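Local coordinates for protein botulinum neurotoxin type C1 (Clostridium botulinum, PDB 3N7K) that probably binds gangliosides on nerve cells through its receptor-binding domain, the part of the neurotoxin that attaches it to its target neurons, at residues S122-N127 with G153-Y158. Sequence-based numbering, arbitrary orientation.
Sequences SEQSIN and GNMKIY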
loop_
_atom_site.group_PDB
_atom_site.type_symbol
_atom_site.label_atom_id
_atom_site.label_comp_id
_atom_site.label_asym_id
_atom_site.label_seq_id
_atom_site.Cartn_x
_atom_site.Cartn_y
_atom_site.Cartn_z
ATOM N N SER A 122 9.731 19.751 -26.698
ATOM C CA SER A 122 10.239 20.083 -25.371
ATOM C C SER A 122 9.306 19.705 -24.230
ATOM O O SER A 122 8.110 20.016 -24.254
ATOM C CB SER A 122 10.544 21.574 -25.282
ATOM O OG SER A 122 11.033 21.906 -23.997
ATOM N N GLU A 123 9.875 19.044 -23.226
ATOM C CA GLU A 123 9.136 18.612 -22.047
ATOM C C GLU A 123 10.024 18.769 -20.825
ATOM O O GLU A 123 11.133 19.275 -20.926
ATOM C CB GLU A 123 8.742 17.146 -22.180
ATOM C CG GLU A 123 9.899 16.253 -22.575
ATOM C CD GLU A 123 9.762 14.836 -22.033
ATOM O OE1 GLU A 123 9.962 14.642 -20.810
ATOM O OE2 GLU A 123 9.452 13.919 -22.826
ATOM N N GLN A 124 9.514 18.344 -19.674
ATOM C CA GLN A 124 10.250 18.384 -18.407
ATOM C C GLN A 124 9.510 17.438 -17.463
ATOM O O GLN A 124 8.429 17.750 -16.969
ATOM C CB GLN A 124 10.311 19.813 -17.835
ATOM C CG GLN A 124 10.947 19.906 -16.437
ATOM C CD GLN A 124 11.843 21.147 -16.233
ATOM O OE1 GLN A 124 11.451 22.285 -16.512
ATOM N NE2 GLN A 124 13.048 20.918 -15.725
ATOM N N SER A 125 10.090 16.263 -17.244
ATOM C CA SER A 125 9.466 15.261 -16.394
ATOM C C SER A 125 10.191 15.053 -15.081
ATOM O O SER A 125 11.342 15.431 -14.919
ATOM C CB SER A 125 9.370 13.911 -17.122
ATOM O OG SER A 125 8.530 13.992 -18.259
ATOM N N ILE A 126 9.487 14.439 -14.145
ATOM C CA ILE A 126 10.026 14.150 -12.832
ATOM C C ILE A 126 9.375 12.804 -12.529
ATOM O O ILE A 126 8.291 12.523 -13.042
ATOM C CB ILE A 126 9.608 15.272 -11.814
ATOM C CG1 ILE A 126 10.493 15.207 -10.575
ATOM C CG2 ILE A 126 8.122 15.155 -11.434
ATOM C CD1 ILE A 126 10.310 16.380 -9.643
ATOM N N ASN A 127 10.016 11.951 -11.744
ATOM C CA ASN A 127 9.390 10.670 -11.480
ATOM C C ASN A 127 9.664 10.057 -10.129
ATOM O O ASN A 127 10.434 10.572 -9.318
ATOM C CB ASN A 127 9.773 9.648 -12.558
ATOM C CG ASN A 127 11.268 9.290 -12.535
ATOM O OD1 ASN A 127 12.044 9.800 -13.342
ATOM N ND2 ASN A 127 11.673 8.419 -11.601
ATOM N N GLY A 153 10.387 28.570 -9.643
ATOM C CA GLY A 153 11.180 27.802 -8.706
ATOM C C GLY A 153 11.253 26.332 -9.048
ATOM O O GLY A 153 11.618 25.945 -10.163
ATOM N N ASN A 154 10.875 25.497 -8.092
ATOM C CA ASN A 154 10.949 24.064 -8.297
ATOM C C ASN A 154 9.661 23.277 -8.559
ATOM O O ASN A 154 8.547 23.679 -8.217
ATOM C CB ASN A 154 11.697 23.440 -7.120
ATOM C CG ASN A 154 13.146 23.875 -7.062
ATOM O OD1 ASN A 154 13.962 23.464 -7.890
ATOM N ND2 ASN A 154 13.476 24.717 -6.085
ATOM N N MET A 155 9.870 22.129 -9.189
ATOM C CA MET A 155 8.834 21.174 -9.534
ATOM C C MET A 155 9.227 19.923 -8.752
ATOM O O MET A 155 10.366 19.457 -8.858
ATOM C CB MET A 155 8.888 20.906 -11.039
ATOM C CG MET A 155 8.290 19.589 -11.503
ATOM S SD MET A 155 8.802 19.262 -13.211
ATOM C CE MET A 155 7.250 19.384 -14.081
ATOM N N LYS A 156 8.309 19.396 -7.946
ATOM C CA LYS A 156 8.615 18.199 -7.166
ATOM C C LYS A 156 7.460 17.229 -7.062
ATOM O O LYS A 156 6.312 17.561 -7.354
ATOM C CB LYS A 156 9.082 18.556 -5.749
ATOM C CG LYS A 156 9.163 20.032 -5.428
ATOM C CD LYS A 156 9.883 20.209 -4.105
ATOM C CE LYS A 156 9.982 21.667 -3.677
ATOM N NZ LYS A 156 8.646 22.290 -3.451
ATOM N N ILE A 157 7.774 16.018 -6.631
ATOM C CA ILE A 157 6.768 14.991 -6.478
ATOM C C ILE A 157 6.986 14.248 -5.168
ATOM O O ILE A 157 8.118 13.957 -4.800
ATOM C CB ILE A 157 6.805 13.999 -7.674
ATOM C CG1 ILE A 157 5.787 12.879 -7.450
ATOM C CG2 ILE A 157 8.206 13.433 -7.856
ATOM C CD1 ILE A 157 5.583 11.994 -8.650
ATOM N N TYR A 158 5.896 13.964 -4.459
ATOM C CA TYR A 158 5.959 13.243 -3.190
ATOM C C TYR A 158 5.131 11.963 -3.246
ATOM O O TYR A 158 4.072 11.929 -3.858
ATOM C CB TYR A 158 5.383 14.079 -2.044
ATOM C CG TYR A 158 5.929 15.477 -1.905
ATOM C CD1 TYR A 158 6.559 15.876 -0.730
ATOM C CD2 TYR A 158 5.778 16.417 -2.920
ATOM C CE1 TYR A 158 7.023 17.171 -0.564
ATOM C CE2 TYR A 158 6.241 17.718 -2.761
ATOM C CZ TYR A 158 6.861 18.085 -1.575
ATOM O OH TYR A 158 7.305 19.367 -1.384
#
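Ile126 carries CG1 anti to its own backbone nitrogen (chi1 -163°), and the extended chain beyond sends CD1 across to the strand of Met155 and Ile157. There CD1 lies 3.2 Å from Met155 O and 3.5 Å from Lys156 CA, so the methyl packs mainly on backbone, with Met155 CG farther off at 4.2 Å. With CG also anti (chi1 157°), the Met155 chain runs out extended to SD and bends at chi3, bringing CE to 3.5 Å from Gln124 O. Met155 SD passes alongside Gln124 CG at 3.9 Å, each side chain pointing past the other. Ile126 and Ile157 overlap flank to flank in a similar way, with Ile157 CG2 4.0 Å from Ile126 CG1. No hydrogen bond joins the two segments; van der Waals packing of apolar side chains, partly against backbone, makes the contact. The polar end of Gln124 turns to Lys170, whose backbone N binds OE1. The axes of 122-127 and 154-158 come within 7.1 Å and run 30° from parallel. They belong to different sheets of the concanavalin-like N-terminal half, a face-to-face beta sandwich. Strand 122-129 pairs with strand 111-117, whose Phe114 and Leu116 also touch Met155. Strand 154-159 pairs with strands 143-150 and 162-168.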